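Local structure of chloroplastic group IIB intron splicing facilitator CRS2, chloroplastic (Zea mays, 1RYB) at residues 18-23 and 188-193; 35-40 and 165-170; 43-48 and 72-77; 102-107 and 128-133; 146-151 and 173-178. The protein facilitates the splicing of group IIB introns in chloroplasts in complexes with CAF1 or CAF2, having a peptidyl-tRNA hydrolase fold but lacking that enzyme's activity. One frame throughout, in Å; residues are numbered along the deposited sequence. Where two conformers were deposited one is given.

Contact 1: residues 18-23 and 188-193; sequences WLIAGL and TLVLKG
Trp18 lays its indole against Val190 and Leu189 near the end of the long helix 169-192. The helix runs antiparallel to strand 18-22 of the sheet, with 169° between the two segment axes. Packing is tight over one ring face. There Val190 CG2 stands 3.9 Å from Trp18 CD2, and Val190 CG1 lies 4.0 Å from the centroid of the five-membered ring, 12° off its normal, which makes a CH-pi contact. With chi1 at 171°, CG1 is anti to the backbone N and CG2 anti to the carbonyl carbon, and this spreads both methyls across the indole. Leu189 crosses Trp18 at about a right angle and approaches obliquely, its CG 3.8 Å from Trp18 CH2. The join is looser at Ile20, whose CD1 is 4.3 Å from Val190 CG2, and the helix side carrying Leu191 and Lys192 is exposed. A water lies in the ring plane at the indole edge, accepting from Trp18 NE1 at 2.8 Å and donating to Val190 O at 3.0 Å. His101 also stacks on Trp18. Helix and sheet thus adhere here mainly through dispersion, with the one indole N-H satisfied through water.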
# COMPACT_ATOMS: atom_id res chain seq x y z
N TRP A 18 8.62 10.64 4.23
CA TRP A 18 7.40 9.92 3.87
C TRP A 18 7.45 8.52 4.44
O TRP A 18 8.51 7.93 4.62
CB TRP A 18 7.20 9.75 2.34
CG TRP A 18 6.74 11.01 1.67
CD1 TRP A 18 7.47 12.20 1.55
CD2 TRP A 18 5.49 11.23 0.99
NE1 TRP A 18 6.74 13.12 0.86
CE2 TRP A 18 5.50 12.56 0.52
CE3 TRP A 18 4.34 10.45 0.78
CZ2 TRP A 18 4.46 13.06 -0.27
CZ3 TRP A 18 3.24 11.02 0.09
CH2 TRP A 18 3.32 12.29 -0.41
N LEU A 19 6.25 7.99 4.69
CA LEU A 19 6.16 6.62 5.13
C LEU A 19 5.29 5.97 4.09
O LEU A 19 4.17 6.36 3.93
CB LEU A 19 5.55 6.55 6.54
CG LEU A 19 5.47 5.15 7.19
CD1 LEU A 19 4.89 5.39 8.61
CD2 LEU A 19 4.41 4.33 6.43
N ILE A 20 5.85 5.02 3.34
CA ILE A 20 5.16 4.38 2.27
C ILE A 20 4.82 2.99 2.72
O ILE A 20 5.74 2.10 2.84
CB ILE A 20 6.08 4.39 1.00
CG1 ILE A 20 6.38 5.87 0.53
CG2 ILE A 20 5.38 3.59 -0.15
CD1 ILE A 20 7.47 5.94 -0.48
N ALA A 21 3.52 2.76 2.96
CA ALA A 21 3.13 1.45 3.54
C ALA A 21 2.24 0.66 2.61
O ALA A 21 1.30 1.19 2.10
CB ALA A 21 2.39 1.69 4.89
N GLY A 22 2.59 -0.61 2.38
CA GLY A 22 1.79 -1.50 1.54
C GLY A 22 1.15 -2.52 2.50
O GLY A 22 1.84 -3.05 3.43
N LEU A 23 -0.20 -2.71 2.36
CA LEU A 23 -1.00 -3.60 3.19
C LEU A 23 -0.97 -5.05 2.72
O LEU A 23 -0.91 -5.36 1.50
CB LEU A 23 -2.43 -3.10 3.28
CG LEU A 23 -2.44 -1.67 3.82
CD1 LEU A 23 -3.87 -1.30 4.16
CD2 LEU A 23 -1.61 -1.58 5.12
N THR A 188 6.75 10.24 -8.33
CA THR A 188 6.25 11.59 -8.68
C THR A 188 5.46 12.21 -7.55
O THR A 188 5.67 13.37 -7.20
CB THR A 188 5.37 11.57 -9.95
OG1 THR A 188 6.20 11.11 -11.02
CG2 THR A 188 4.85 13.01 -10.25
N LEU A 189 4.55 11.46 -6.96
CA LEU A 189 3.85 12.02 -5.82
C LEU A 189 4.79 12.49 -4.75
O LEU A 189 4.61 13.54 -4.18
CB LEU A 189 2.86 10.96 -5.23
CG LEU A 189 2.25 11.31 -3.88
CD1 LEU A 189 1.21 12.40 -4.06
CD2 LEU A 189 1.62 10.08 -3.29
N VAL A 190 5.73 11.65 -4.38
CA VAL A 190 6.69 11.98 -3.31
C VAL A 190 7.57 13.17 -3.66
O VAL A 190 7.73 14.06 -2.84
CB VAL A 190 7.54 10.78 -3.04
CG1 VAL A 190 8.70 11.14 -2.09
CG2 VAL A 190 6.61 9.69 -2.46
N LEU A 191 8.11 13.24 -4.89
CA LEU A 191 8.93 14.41 -5.30
C LEU A 191 8.22 15.77 -5.52
O LEU A 191 8.77 16.86 -5.26
CB LEU A 191 9.78 14.04 -6.52
CG LEU A 191 10.66 12.84 -6.27
CD1 LEU A 191 11.40 12.40 -7.52
CD2 LEU A 191 11.65 13.20 -5.17
N LYS A 192 7.01 15.74 -6.05
CA LYS A 192 6.31 16.96 -6.40
C LYS A 192 6.04 17.92 -5.28
O LYS A 192 5.86 19.12 -5.54
CB LYS A 192 5.07 16.78 -7.30
CG LYS A 192 3.87 16.16 -6.59
CD LYS A 192 2.56 16.12 -7.43
CE LYS A 192 1.38 15.59 -6.60
NZ LYS A 192 1.00 16.50 -5.50
N GLY A 193 6.01 17.39 -4.08
CA GLY A 193 5.82 18.20 -2.88
C GLY A 193 4.46 18.85 -2.94
O GLY A 193 3.55 18.17 -3.38
O HOH W 1 8.08 15.38 -0.21

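Contact 2: residues 35-40 and 165-170; sequences HNVGFE and QKFSSE
The edge of the Phe167 ring, near its plane, meets the carboxylate of Glu40: Glu40 OE1 is 3.9 Å from Phe167 CE1, and the two flat groups are turned 75° apart. Val37 comes to the same end of the ring obliquely, its CG2 4.0 Å from Phe167 CZ. In this peptidyl-tRNA hydrolase fold the contact joins the first turn of helix 37-48 to the loop leading into helix 169-192. Ser168 is the N-cap of helix 169-192: its side chain caps a backbone N further on while its own N bonds to Glu171 OE1, an exchange consistent with a capping box. Phe167 immediately precedes the cap, and with CG anti to its carbonyl carbon (chi1 -73°) the ring extends toward helix 37-48. The carboxylate of Glu40 has a salt-bridge partner in Arg172, through OE2, and its approach to the ring edge is probably secondary. Replacing Phe167 by alanine would probably leave Val37 CG2 and the Glu40 carboxylate without their aromatic neighbour and open a gap between the two helix starts. Two residues before Val37 lies His35, by similarity the proton acceptor of the family's active site, although this protein has no hydrolase activity. The other methyl of Val37 faces that site, with Val37 CG1 packed against Asp107 CB.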
# COMPACT_ATOMS: atom_id res chain seq x y z
N HIS A 35 -5.14 -9.81 -1.72
CA HIS A 35 -5.10 -8.89 -0.56
C HIS A 35 -3.66 -8.48 -0.18
O HIS A 35 -3.49 -7.60 0.66
CB HIS A 35 -5.75 -9.61 0.64
CG HIS A 35 -6.63 -8.78 1.58
ND1 HIS A 35 -7.26 -7.65 1.17
CD2 HIS A 35 -6.98 -9.01 2.86
CE1 HIS A 35 -7.97 -7.19 2.18
NE2 HIS A 35 -7.79 -7.99 3.23
N ASN A 36 -2.64 -9.09 -0.77
CA ASN A 36 -1.25 -8.71 -0.52
C ASN A 36 -0.65 -7.85 -1.61
O ASN A 36 0.52 -7.61 -1.61
CB ASN A 36 -0.36 -9.95 -0.40
CG ASN A 36 -0.27 -10.40 1.05
OD1 ASN A 36 -1.20 -10.26 1.86
ND2 ASN A 36 0.91 -10.82 1.47
N VAL A 37 -1.43 -7.41 -2.62
CA VAL A 37 -0.82 -6.68 -3.68
C VAL A 37 -0.15 -5.40 -3.21
O VAL A 37 0.75 -4.94 -3.86
CB VAL A 37 -1.84 -6.45 -4.84
CG1 VAL A 37 -2.96 -5.47 -4.48
CG2 VAL A 37 -1.19 -6.10 -6.20
N GLY A 38 -0.63 -4.79 -2.13
CA GLY A 38 0.10 -3.64 -1.61
C GLY A 38 1.53 -3.98 -1.23
O GLY A 38 2.46 -3.16 -1.36
N PHE A 39 1.70 -5.14 -0.69
CA PHE A 39 3.06 -5.63 -0.38
C PHE A 39 3.91 -5.71 -1.68
O PHE A 39 5.09 -5.31 -1.75
CB PHE A 39 2.98 -7.07 0.19
CG PHE A 39 2.80 -7.17 1.72
CD1 PHE A 39 2.44 -6.07 2.51
CD2 PHE A 39 3.05 -8.40 2.35
CE1 PHE A 39 2.33 -6.24 3.89
CE2 PHE A 39 2.95 -8.58 3.73
CZ PHE A 39 2.56 -7.49 4.50
N GLU A 40 3.30 -6.24 -2.77
CA GLU A 40 4.04 -6.32 -4.03
C GLU A 40 4.50 -4.97 -4.49
O GLU A 40 5.58 -4.80 -5.02
CB GLU A 40 3.14 -6.96 -5.14
CG GLU A 40 2.80 -8.47 -4.84
CD GLU A 40 2.15 -9.11 -6.06
OE1 GLU A 40 1.12 -9.72 -6.03
OE2 GLU A 40 2.70 -8.76 -7.17
N GLN A 165 -6.84 -15.56 -2.49
CA GLN A 165 -6.39 -16.37 -3.66
C GLN A 165 -5.44 -15.61 -4.52
O GLN A 165 -5.32 -14.41 -4.43
CB GLN A 165 -7.56 -16.82 -4.51
CG GLN A 165 -8.07 -18.18 -3.94
CD GLN A 165 -7.12 -19.31 -4.35
OE1 GLN A 165 -7.36 -20.50 -4.04
NE2 GLN A 165 -6.04 -18.94 -5.07
N LYS A 166 -4.70 -16.31 -5.31
CA LYS A 166 -3.72 -15.67 -6.18
C LYS A 166 -4.40 -15.11 -7.42
O LYS A 166 -5.51 -15.48 -7.79
CB LYS A 166 -2.68 -16.72 -6.55
CG LYS A 166 -1.82 -17.07 -5.31
CD LYS A 166 -0.42 -17.64 -5.63
CE LYS A 166 0.24 -18.35 -4.44
NZ LYS A 166 1.63 -18.80 -4.69
N PHE A 167 -3.73 -14.21 -8.10
CA PHE A 167 -4.28 -13.67 -9.28
C PHE A 167 -4.22 -14.73 -10.35
O PHE A 167 -3.25 -15.50 -10.40
CB PHE A 167 -3.39 -12.51 -9.76
CG PHE A 167 -3.51 -11.25 -8.90
CD1 PHE A 167 -2.50 -10.91 -8.01
CD2 PHE A 167 -4.67 -10.46 -8.96
CE1 PHE A 167 -2.60 -9.70 -7.29
CE2 PHE A 167 -4.78 -9.27 -8.24
CZ PHE A 167 -3.77 -8.96 -7.31
N SER A 168 -5.19 -14.68 -11.26
CA SER A 168 -5.18 -15.56 -12.44
C SER A 168 -4.03 -15.22 -13.34
O SER A 168 -3.38 -14.17 -13.19
CB SER A 168 -6.48 -15.56 -13.23
OG SER A 168 -6.65 -14.32 -13.89
N SER A 169 -3.76 -16.08 -14.30
CA SER A 169 -2.66 -15.81 -15.21
C SER A 169 -2.85 -14.50 -15.90
O SER A 169 -1.89 -13.70 -16.13
CB SER A 169 -2.64 -16.88 -16.31
OG SER A 169 -2.18 -18.10 -15.81
N GLU A 170 -4.10 -14.28 -16.32
CA GLU A 170 -4.35 -13.06 -17.07
C GLU A 170 -4.25 -11.81 -16.17
O GLU A 170 -3.69 -10.81 -16.57
CB GLU A 170 -5.69 -13.11 -17.83
CG GLU A 170 -5.79 -14.31 -18.82
CD GLU A 170 -5.97 -15.64 -18.14
OE1 GLU A 170 -6.39 -15.76 -17.00
OE2 GLU A 170 -5.63 -16.66 -18.89

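Contact 3: residues 43-48 and 72-77; sequences DRIAAE and VLVVKP
Lys76 NZ donates to Asp43 OD1 at 2.6 Å, a short salt bridge that uses the syn lone pair of the carboxylate oxygen. The same ammonium donates to a water 2.9 Å from Lys76 NZ, and that water returns a weak bond to Asp43 OD2, closing a small ring. The two side chains cross at about a right angle; a bend in the lysine chain at chi3 (-69°) brings NZ to the carboxylate. Further along, helix 37-48 packs on strand 70-77 of the sheet. The short axes come within 9.0 Å at 147°, and the nearest CA pair is Ala46 and Val74, 6.8 Å apart, consistent with the small side chain of Ala46. Val74 was deposited in two conformers, so its apolar contacts with Ala46 and Ile45 are less certain in detail. Met53 from a loop also touches Asp43, Ala46 and Val74. On the helix itself, Arg44 NH1 donates to Glu48 OE1 at 2.7 Å and 165°, an i to i+4 salt bridge, while Arg44 NE pairs with Glu180 of helix 169-192. An apolar seam of Ala46, Ile45 and Val74 therefore ends in a charged pair at its partly exposed end, where water is likely to moderate the attraction.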
# COMPACT_ATOMS: atom_id res chain seq x y z
N ASP A 43 7.31 -3.70 -2.42
CA ASP A 43 8.52 -4.44 -2.73
C ASP A 43 9.15 -3.91 -3.96
O ASP A 43 10.34 -3.84 -4.06
CB ASP A 43 8.26 -5.94 -2.97
CG ASP A 43 8.04 -6.69 -1.65
OD1 ASP A 43 8.48 -6.34 -0.59
OD2 ASP A 43 7.34 -7.80 -1.80
N ARG A 44 8.33 -3.55 -4.90
CA ARG A 44 8.81 -3.04 -6.16
C ARG A 44 9.38 -1.66 -5.99
O ARG A 44 10.41 -1.32 -6.56
CB ARG A 44 7.69 -3.11 -7.21
CG ARG A 44 8.09 -2.51 -8.53
CD ARG A 44 9.21 -3.28 -9.29
NE ARG A 44 9.53 -2.55 -10.53
CZ ARG A 44 10.44 -1.57 -10.69
NH1 ARG A 44 11.29 -1.17 -9.73
NH2 ARG A 44 10.53 -0.98 -11.87
N ILE A 45 8.75 -0.84 -5.17
CA ILE A 45 9.31 0.50 -4.93
C ILE A 45 10.66 0.37 -4.23
O ILE A 45 11.67 1.03 -4.60
CB ILE A 45 8.34 1.36 -4.11
CG1 ILE A 45 7.12 1.66 -5.01
CG2 ILE A 45 8.99 2.66 -3.57
CD1 ILE A 45 5.92 2.12 -4.18
N ALA A 46 10.70 -0.48 -3.25
CA ALA A 46 11.92 -0.68 -2.50
C ALA A 46 13.03 -1.13 -3.40
O ALA A 46 14.16 -0.64 -3.36
CB ALA A 46 11.72 -1.69 -1.39
N ALA A 47 12.72 -2.05 -4.25
CA ALA A 47 13.71 -2.46 -5.18
C ALA A 47 14.20 -1.29 -6.06
O ALA A 47 15.38 -1.13 -6.28
CB ALA A 47 13.28 -3.66 -6.05
N GLU A 48 13.29 -0.56 -6.66
CA GLU A 48 13.65 0.51 -7.51
C GLU A 48 14.45 1.58 -6.81
O GLU A 48 15.25 2.22 -7.43
CB GLU A 48 12.40 1.12 -8.05
CG GLU A 48 12.64 2.34 -8.95
CD GLU A 48 12.89 1.89 -10.36
OE1 GLU A 48 13.03 0.71 -10.66
OE2 GLU A 48 12.94 2.88 -11.22
N VAL A 72 12.56 8.49 2.97
CA VAL A 72 11.31 7.77 3.11
C VAL A 72 11.55 6.51 3.92
O VAL A 72 12.69 5.97 4.00
CB VAL A 72 10.80 7.31 1.70
CG1 VAL A 72 10.68 8.46 0.70
CG2 VAL A 72 11.68 6.20 1.05
N LEU A 73 10.47 5.98 4.45
CA LEU A 73 10.54 4.62 4.96
C LEU A 73 9.54 3.79 4.19
O LEU A 73 8.53 4.31 3.78
CB LEU A 73 10.45 4.48 6.47
CG LEU A 73 9.27 5.07 7.15
CD1 LEU A 73 9.02 4.23 8.40
CD2 LEU A 73 9.58 6.48 7.65
N VAL A 74 9.90 2.58 3.85
CA VAL A 74 9.00 1.68 3.13
C VAL A 74 8.63 0.59 4.07
O VAL A 74 9.48 0.05 4.66
CB VAL A 74 9.55 1.15 1.78
CG1 VAL A 74 9.71 2.28 0.76
CG2 VAL A 74 10.84 0.44 1.97
N VAL A 75 7.34 0.31 4.25
CA VAL A 75 6.90 -0.56 5.33
C VAL A 75 5.88 -1.62 4.90
O VAL A 75 4.99 -1.30 4.13
CB VAL A 75 6.14 0.36 6.31
CG1 VAL A 75 5.52 -0.40 7.48
CG2 VAL A 75 6.97 1.51 6.80
N LYS A 76 6.02 -2.83 5.43
CA LYS A 76 5.09 -3.95 5.27
C LYS A 76 4.76 -4.40 6.68
O LYS A 76 5.57 -5.06 7.37
CB LYS A 76 5.70 -5.14 4.51
CG LYS A 76 5.98 -4.74 3.03
CD LYS A 76 6.21 -5.96 2.11
CE LYS A 76 7.52 -6.64 2.43
NZ LYS A 76 7.87 -7.79 1.54
N PRO A 77 3.60 -4.01 7.18
CA PRO A 77 3.21 -4.45 8.50
C PRO A 77 3.05 -5.97 8.48
O PRO A 77 2.60 -6.59 7.50
CB PRO A 77 1.82 -3.83 8.74
CG PRO A 77 1.73 -2.67 7.75
CD PRO A 77 2.62 -3.11 6.59
O HOH W 2 5.93 -9.68 0.51

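Contact 4: residues 102-107 and 128-133; sequences ILLIYD and NGLQNV
Leu104 and Val133 meet tip to tip, with Leu104 CD1 3.9 Å from Val133 CG2, in the apolar part of the join between strand 102-108 and helix 128-136. The two run nearly antiparallel, 156° between the short axes at 9.5 Å. Leu130 instead slides past Leu104 in the opposite direction, leaving its CD1 4.0 Å from Leu104 CG. The second kind of interaction is CH-pi. The other methyl of Leu130, CD2, sits over one face of Tyr106, 3.7 Å from the ring centroid and 20° off the normal; it is displaced toward the rim, so its nearest ring atom is Tyr106 CZ at 3.5 Å. Tyr106 holds CG between its backbone N and carbonyl carbon (chi1 65°), which turns one ring face to Leu130 CD2. Polar bonds surround this core rather than span it. Tyr106 OH is hydrogen-bonded to Ser147 OG, and His127 packs edge-to-face with the tyrosine ring. His127 also bonds through ND1 to Leu130 N at the helix start and through NE2 to Asp107 OD1, while Asp107 OD2 takes the His35 ND1 bond. An alanine in place of Tyr106 would probably leave Leu130 CD2 without its aromatic bed and Ser147 OG without this hydroxyl. By similarity Asp107 supports the active-site histidine and Asn128 binds tRNA. Apolar and CH-pi contacts thus seat the helix on the sheet, while the polar network ties its first turn to the residues that correspond, by similarity, to the family's active site.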
# COMPACT_ATOMS: atom_id res chain seq x y z
N ILE A 102 1.92 10.08 4.82
CA ILE A 102 1.71 8.68 5.13
C ILE A 102 0.96 8.11 3.96
O ILE A 102 -0.26 8.35 3.82
CB ILE A 102 0.86 8.50 6.38
CG1 ILE A 102 1.57 9.16 7.60
CG2 ILE A 102 0.65 6.99 6.62
CD1 ILE A 102 0.73 9.11 8.86
N LEU A 103 1.70 7.37 3.06
CA LEU A 103 1.08 6.85 1.85
C LEU A 103 0.69 5.42 2.06
O LEU A 103 1.55 4.56 2.29
CB LEU A 103 2.06 6.98 0.66
CG LEU A 103 1.68 6.32 -0.66
CD1 LEU A 103 0.40 6.98 -1.22
CD2 LEU A 103 2.82 6.64 -1.63
N LEU A 104 -0.64 5.15 1.87
CA LEU A 104 -1.11 3.78 1.96
C LEU A 104 -1.32 3.20 0.59
O LEU A 104 -1.96 3.80 -0.25
CB LEU A 104 -2.46 3.60 2.76
CG LEU A 104 -2.26 3.34 4.23
CD1 LEU A 104 -1.80 1.92 4.49
CD2 LEU A 104 -1.32 4.39 4.86
N ILE A 105 -0.85 1.96 0.40
CA ILE A 105 -0.98 1.22 -0.87
C ILE A 105 -1.73 -0.08 -0.61
O ILE A 105 -1.29 -0.88 0.22
CB ILE A 105 0.43 1.00 -1.50
CG1 ILE A 105 1.16 2.34 -1.56
CG2 ILE A 105 0.26 0.39 -2.93
CD1 ILE A 105 2.43 2.23 -2.44
N TYR A 106 -2.82 -0.35 -1.36
CA TYR A 106 -3.63 -1.55 -1.00
C TYR A 106 -4.54 -1.97 -2.14
O TYR A 106 -4.64 -1.27 -3.13
CB TYR A 106 -4.50 -1.18 0.26
CG TYR A 106 -5.53 -0.07 -0.12
CD1 TYR A 106 -6.80 -0.41 -0.57
CD2 TYR A 106 -5.19 1.27 -0.18
CE1 TYR A 106 -7.72 0.58 -0.92
CE2 TYR A 106 -6.03 2.27 -0.70
CZ TYR A 106 -7.35 1.92 -1.01
OH TYR A 106 -8.26 2.86 -1.50
N ASP A 107 -5.11 -3.16 -2.01
CA ASP A 107 -6.04 -3.75 -3.05
C ASP A 107 -7.39 -3.08 -2.99
O ASP A 107 -7.94 -2.89 -1.91
CB ASP A 107 -6.24 -5.25 -2.82
CG ASP A 107 -6.51 -5.53 -1.37
OD1 ASP A 107 -5.84 -5.09 -0.42
OD2 ASP A 107 -7.56 -6.23 -1.20
N ASN A 128 -10.59 -3.68 5.48
CA ASN A 128 -10.27 -3.84 6.89
C ASN A 128 -8.95 -3.21 7.30
O ASN A 128 -8.83 -2.69 8.43
CB ASN A 128 -10.23 -5.34 7.24
CG ASN A 128 -11.63 -5.87 7.35
OD1 ASN A 128 -12.61 -5.16 7.06
ND2 ASN A 128 -11.75 -7.13 7.78
N GLY A 129 -7.96 -3.32 6.40
CA GLY A 129 -6.67 -2.80 6.72
C GLY A 129 -6.73 -1.29 6.72
O GLY A 129 -6.15 -0.61 7.58
N LEU A 130 -7.30 -0.73 5.72
CA LEU A 130 -7.40 0.74 5.67
C LEU A 130 -8.24 1.26 6.84
O LEU A 130 -7.92 2.25 7.46
CB LEU A 130 -8.01 1.16 4.32
CG LEU A 130 -7.77 2.56 3.88
CD1 LEU A 130 -6.28 2.94 4.05
CD2 LEU A 130 -8.11 2.46 2.36
N GLN A 131 -9.27 0.52 7.16
CA GLN A 131 -10.07 0.94 8.26
C GLN A 131 -9.25 0.99 9.54
O GLN A 131 -9.34 1.93 10.30
CB GLN A 131 -11.25 -0.03 8.41
CG GLN A 131 -12.09 0.38 9.64
CD GLN A 131 -13.21 -0.59 9.91
OE1 GLN A 131 -13.26 -1.71 9.33
NE2 GLN A 131 -14.10 -0.20 10.82
N ASN A 132 -8.48 -0.05 9.83
CA ASN A 132 -7.66 -0.03 11.02
C ASN A 132 -6.60 1.07 11.00
O ASN A 132 -6.25 1.61 12.05
CB ASN A 132 -6.96 -1.41 11.23
CG ASN A 132 -6.33 -1.54 12.60
OD1 ASN A 132 -5.10 -1.56 12.74
ND2 ASN A 132 -7.17 -1.56 13.64
N VAL A 133 -6.05 1.42 9.80
CA VAL A 133 -5.04 2.52 9.75
C VAL A 133 -5.68 3.82 10.15
O VAL A 133 -5.16 4.58 10.89
CB VAL A 133 -4.40 2.67 8.35
CG1 VAL A 133 -3.54 3.93 8.26
CG2 VAL A 133 -3.61 1.39 7.96

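Contact 5: residues 146-151 and 173-178; sequences LSIGIG and VQIDTA
Ile175 has the most surface buried in this contact, and its CD1 reaches two residues at the end of strand 145-149. The methyl of Ile175 CD1 lies 3.9 Å from Gly149 O and 4.4 Å from Ile148 CG2. Two torsions put it there: CG1 lies beside the backbone N (chi1 -67°), and the turn at chi2 (-55°) folds CD1 toward the strand although the CB itself does not face it. Ile148, second in buried area, points its side chain toward the helix. Its separation from Ile175 is long for methyl packing, which marks the join as a light touch in keeping with the modest 101 Å² buried overall. Ala178, third, brings its CA to within 7.8 Å of the CA of Ile148, the nearest such pair, and presents a methyl toward the strand without coming into direct contact. Gly149 contributes backbone alone, its carbonyl oxygen facing an apolar methyl. Phe167 packs on Ile175, and Val37 of helix 37-48 touches both isoleucines. Met41 of that helix, Ile105 of strand 102-108 and Leu116 of strand 116-119 also meet Ile148. Leu116 touches Ala178 too, so helix 169-192 here rests against strands 145-149 and 116-119, with helix 37-48 beside it.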
# COMPACT_ATOMS: atom_id res chain seq x y z
N LEU A 146 -2.80 4.96 -2.65
CA LEU A 146 -2.72 4.46 -4.01
C LEU A 146 -3.48 3.15 -4.01
O LEU A 146 -3.08 2.15 -3.38
CB LEU A 146 -1.28 4.19 -4.47
CG LEU A 146 -1.17 3.62 -5.88
CD1 LEU A 146 -1.54 4.66 -6.95
CD2 LEU A 146 0.26 3.13 -6.09
N SER A 147 -4.68 3.16 -4.69
CA SER A 147 -5.52 1.95 -4.75
C SER A 147 -5.03 1.13 -5.91
O SER A 147 -4.74 1.71 -6.98
CB SER A 147 -7.00 2.30 -5.06
OG SER A 147 -7.56 3.06 -4.01
N ILE A 148 -4.94 -0.17 -5.72
CA ILE A 148 -4.56 -1.10 -6.78
C ILE A 148 -5.79 -1.97 -7.07
O ILE A 148 -6.14 -2.79 -6.24
CB ILE A 148 -3.38 -2.03 -6.42
CG1 ILE A 148 -2.16 -1.18 -6.22
CG2 ILE A 148 -3.13 -2.97 -7.57
CD1 ILE A 148 -1.03 -1.94 -5.50
N GLY A 149 -6.48 -1.72 -8.23
CA GLY A 149 -7.71 -2.44 -8.50
C GLY A 149 -7.50 -3.93 -8.61
O GLY A 149 -6.54 -4.44 -9.19
N ILE A 150 -8.42 -4.64 -8.02
CA ILE A 150 -8.44 -6.13 -8.14
C ILE A 150 -9.84 -6.67 -8.66
O ILE A 150 -10.02 -7.86 -8.83
CB ILE A 150 -8.00 -6.84 -6.84
CG1 ILE A 150 -8.94 -6.50 -5.63
CG2 ILE A 150 -6.54 -6.50 -6.55
CD1 ILE A 150 -8.90 -7.56 -4.51
N GLY A 151 -10.78 -5.77 -8.88
CA GLY A 151 -12.14 -6.10 -9.32
C GLY A 151 -12.93 -6.79 -8.24
O GLY A 151 -12.46 -6.90 -7.16
N VAL A 173 -0.73 -10.50 -15.45
CA VAL A 173 -0.07 -9.70 -16.45
C VAL A 173 -0.47 -8.24 -16.25
O VAL A 173 0.32 -7.29 -16.39
CB VAL A 173 -0.53 -10.20 -17.84
CG1 VAL A 173 -0.18 -9.20 -18.94
CG2 VAL A 173 0.15 -11.54 -18.18
N GLN A 174 -1.71 -8.05 -15.88
CA GLN A 174 -2.14 -6.68 -15.68
C GLN A 174 -1.58 -6.14 -14.37
O GLN A 174 -1.25 -4.96 -14.25
CB GLN A 174 -3.62 -6.61 -15.61
CG GLN A 174 -4.33 -6.97 -16.93
CD GLN A 174 -5.81 -7.20 -16.77
OE1 GLN A 174 -6.32 -7.64 -15.70
NE2 GLN A 174 -6.48 -7.11 -17.88
N ILE A 175 -1.52 -6.98 -13.38
CA ILE A 175 -0.98 -6.46 -12.09
C ILE A 175 0.48 -6.06 -12.28
O ILE A 175 0.96 -5.04 -11.83
CB ILE A 175 -1.08 -7.50 -10.95
CG1 ILE A 175 -2.54 -7.80 -10.56
CG2 ILE A 175 -0.24 -7.04 -9.79
CD1 ILE A 175 -3.38 -6.57 -10.16
N ASP A 176 1.24 -6.87 -13.03
CA ASP A 176 2.67 -6.54 -13.31
C ASP A 176 2.80 -5.20 -14.00
O ASP A 176 3.70 -4.42 -13.68
CB ASP A 176 3.34 -7.64 -14.17
CG ASP A 176 3.55 -8.89 -13.34
OD1 ASP A 176 3.41 -8.88 -12.12
OD2 ASP A 176 3.98 -9.96 -14.03
N THR A 177 1.88 -4.92 -14.92
CA THR A 177 1.94 -3.68 -15.59
C THR A 177 1.64 -2.58 -14.61
O THR A 177 2.18 -1.46 -14.68
CB THR A 177 0.90 -3.68 -16.70
OG1 THR A 177 1.42 -4.54 -17.72
CG2 THR A 177 0.78 -2.33 -17.26
N ALA A 178 0.72 -2.86 -13.76
CA ALA A 178 0.36 -1.82 -12.78
C ALA A 178 1.53 -1.54 -11.82
O ALA A 178 1.70 -0.42 -11.34
CB ALA A 178 -0.81 -2.24 -11.92

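How the contacts relate
Contacts 1, 3, 4 and 5 each join a helix to one mixed sheet, whereas contact 2 joins the starts of two helical elements. Helix 169-192 serves contacts 1, 2 and 5, and helix 37-48 serves contacts 2 and 3. These two helices lie on one face of the sheet; helix 128-136 of contact 4 lies on the other, as the alternating side chains of strand 102-108 show. Contacts 1, 3, 4 and 5 are buried and largely apolar; contact 3 adds a salt bridge at its partly exposed end, and contact 1 a water bridge. Contact 2 is only partly buried. Contacts 2 and 4 meet at the residues that correspond to the family's active site.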